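Pyruvate carboxylase protein (Rhizobium etli, PDB 2QF7) is a multidomain, biotin-dependent carboxylase that combines an ATP-grasp biotin carboxylase region, an HMGL-like TIM-barrel region and a biotin-carrier domain in one chain. Local coordinates at residues E922-P926 and L948-A952. Sequence-based numbering, arbitrary orientation.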
loop_
_atom_site.group_PDB
_atom_site.type_symbol
_atom_site.label_atom_id
_atom_site.label_comp_id
_atom_site.label_asym_id
_atom_site.label_seq_id
_atom_site.Cartn_x
_atom_site.Cartn_y
_atom_site.Cartn_z
ATOM N N GLU A 922 -33.122 -0.022 -46.771
ATOM C CA GLU A 922 -33.145 -1.060 -45.726
ATOM C C GLU A 922 -32.864 -0.433 -44.383
ATOM O O GLU A 922 -31.969 0.402 -44.260
ATOM C CB GLU A 922 -32.131 -2.179 -46.006
ATOM C CG GLU A 922 -32.435 -2.993 -47.255
ATOM N N VAL A 923 -33.628 -0.819 -43.373
ATOM C CA VAL A 923 -33.429 -0.289 -42.037
ATOM C C VAL A 923 -33.606 -1.461 -41.088
ATOM O O VAL A 923 -34.544 -2.241 -41.245
ATOM C CB VAL A 923 -34.477 0.825 -41.693
ATOM C CG1 VAL A 923 -34.368 1.242 -40.244
ATOM C CG2 VAL A 923 -34.343 2.021 -42.600
ATOM N N SER A 924 -32.696 -1.593 -40.132
ATOM C CA SER A 924 -32.869 -2.538 -39.036
ATOM C C SER A 924 -33.438 -1.782 -37.857
ATOM O O SER A 924 -32.715 -1.093 -37.137
ATOM C CB SER A 924 -31.552 -3.238 -38.673
ATOM O OG SER A 924 -30.696 -2.388 -37.936
ATOM N N PHE A 925 -34.747 -1.881 -37.671
ATOM C CA PHE A 925 -35.427 -1.085 -36.642
ATOM C C PHE A 925 -35.018 -1.520 -35.248
ATOM O O PHE A 925 -34.684 -2.670 -35.053
ATOM C CB PHE A 925 -36.929 -1.184 -36.820
ATOM C CG PHE A 925 -37.449 -0.402 -37.998
ATOM C CD1 PHE A 925 -37.948 0.888 -37.823
ATOM C CD2 PHE A 925 -37.471 -0.965 -39.273
ATOM C CE1 PHE A 925 -38.455 1.609 -38.931
ATOM C CE2 PHE A 925 -37.961 -0.250 -40.379
ATOM C CZ PHE A 925 -38.460 1.046 -40.193
ATOM N N PRO A 926 -34.995 -0.593 -34.279
ATOM C CA PRO A 926 -34.747 -1.005 -32.899
ATOM C C PRO A 926 -35.836 -2.011 -32.476
ATOM O O PRO A 926 -36.986 -1.891 -32.949
ATOM C CB PRO A 926 -34.901 0.309 -32.110
ATOM C CG PRO A 926 -34.652 1.400 -33.122
ATOM C CD PRO A 926 -35.186 0.864 -34.416
ATOM N N LEU A 948 -45.010 1.905 -42.453
ATOM C CA LEU A 948 -43.985 1.746 -41.445
ATOM C C LEU A 948 -44.083 0.385 -40.747
ATOM O O LEU A 948 -43.066 -0.306 -40.580
ATOM C CB LEU A 948 -44.083 2.880 -40.413
ATOM C CG LEU A 948 -43.210 2.878 -39.156
ATOM C CD1 LEU A 948 -41.760 3.161 -39.536
ATOM C CD2 LEU A 948 -43.722 3.899 -38.146
ATOM N N GLN A 949 -45.287 0.012 -40.304
ATOM C CA GLN A 949 -45.426 -1.245 -39.573
ATOM C C GLN A 949 -45.023 -2.444 -40.456
ATOM O O GLN A 949 -44.270 -3.314 -40.020
ATOM C CB GLN A 949 -46.845 -1.366 -38.968
ATOM C CG GLN A 949 -47.370 -2.749 -38.605
ATOM C CD GLN A 949 -48.858 -2.668 -38.290
ATOM O OE1 GLN A 949 -49.684 -2.554 -39.189
ATOM N NE2 GLN A 949 -49.192 -2.678 -37.012
ATOM N N LYS A 950 -45.476 -2.448 -41.702
ATOM C CA LYS A 950 -45.111 -3.517 -42.641
ATOM C C LYS A 950 -43.600 -3.605 -42.830
ATOM O O LYS A 950 -43.018 -4.702 -42.784
ATOM C CB LYS A 950 -45.786 -3.309 -44.008
ATOM C CG LYS A 950 -45.857 -4.570 -44.865
ATOM C CD LYS A 950 -46.484 -4.293 -46.268
ATOM C CE LYS A 950 -46.997 -5.606 -46.879
ATOM N NZ LYS A 950 -47.481 -5.533 -48.313
ATOM N N LYS A 951 -42.959 -2.459 -43.065
ATOM C CA LYS A 951 -41.511 -2.447 -43.266
ATOM C C LYS A 951 -40.775 -3.016 -42.061
ATOM O O LYS A 951 -39.926 -3.906 -42.212
ATOM C CB LYS A 951 -40.997 -1.043 -43.567
ATOM C CG LYS A 951 -39.506 -1.018 -43.898
ATOM C CD LYS A 951 -39.113 0.306 -44.446
ATOM C CE LYS A 951 -37.605 0.442 -44.479
ATOM N NZ LYS A 951 -37.235 1.801 -44.958
ATOM N N ALA A 952 -41.125 -2.510 -40.879
ATOM C CA ALA A 952 -40.465 -2.869 -39.622
ATOM C C ALA A 952 -40.665 -4.325 -39.198
ATOM O O ALA A 952 -39.755 -4.929 -38.631
ATOM C CB ALA A 952 -40.923 -1.956 -38.515
HETATM O O HOH W 1 -36.841 -4.339 -38.699
#
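The phenyl ring of F925 lies between A952 and V923. On one face the A952 methyl makes a CH-pi contact, CB standing 3.8 Å from the centroid of the F925 ring and 15° off its normal; on the other, V923 CG1 of the same loop sits over the ring centre. K951 meets the ring edge with its aliphatic stem, CG lying 3.9 Å from F925 CE2, whereas L948 approaches obliquely, its CD1 3.7 Å from F925 CE1. CG of K951 is anti to the backbone N (chi1 -175°), and the chain stays extended from there, carrying the ammonium across V923 to bring NZ within 3.7 Å of V923 CG2. That ammonium is hydrogen-bonded to the carbonyl oxygens of R921, V916 and S918, tying helix 946-953 to the end of helix 913-917 and the loop that follows it. A water accepts a weak bond from F925 N and donates to A952 O at 3.0 Å. Outside the pair, M902, V916 and V930 touch F925, which thus joins several helices of the conserved carboxylase domain. Three carbonyl bonds therefore hold the extended lysine against the ring edge, while apolar packing positions the ring itself.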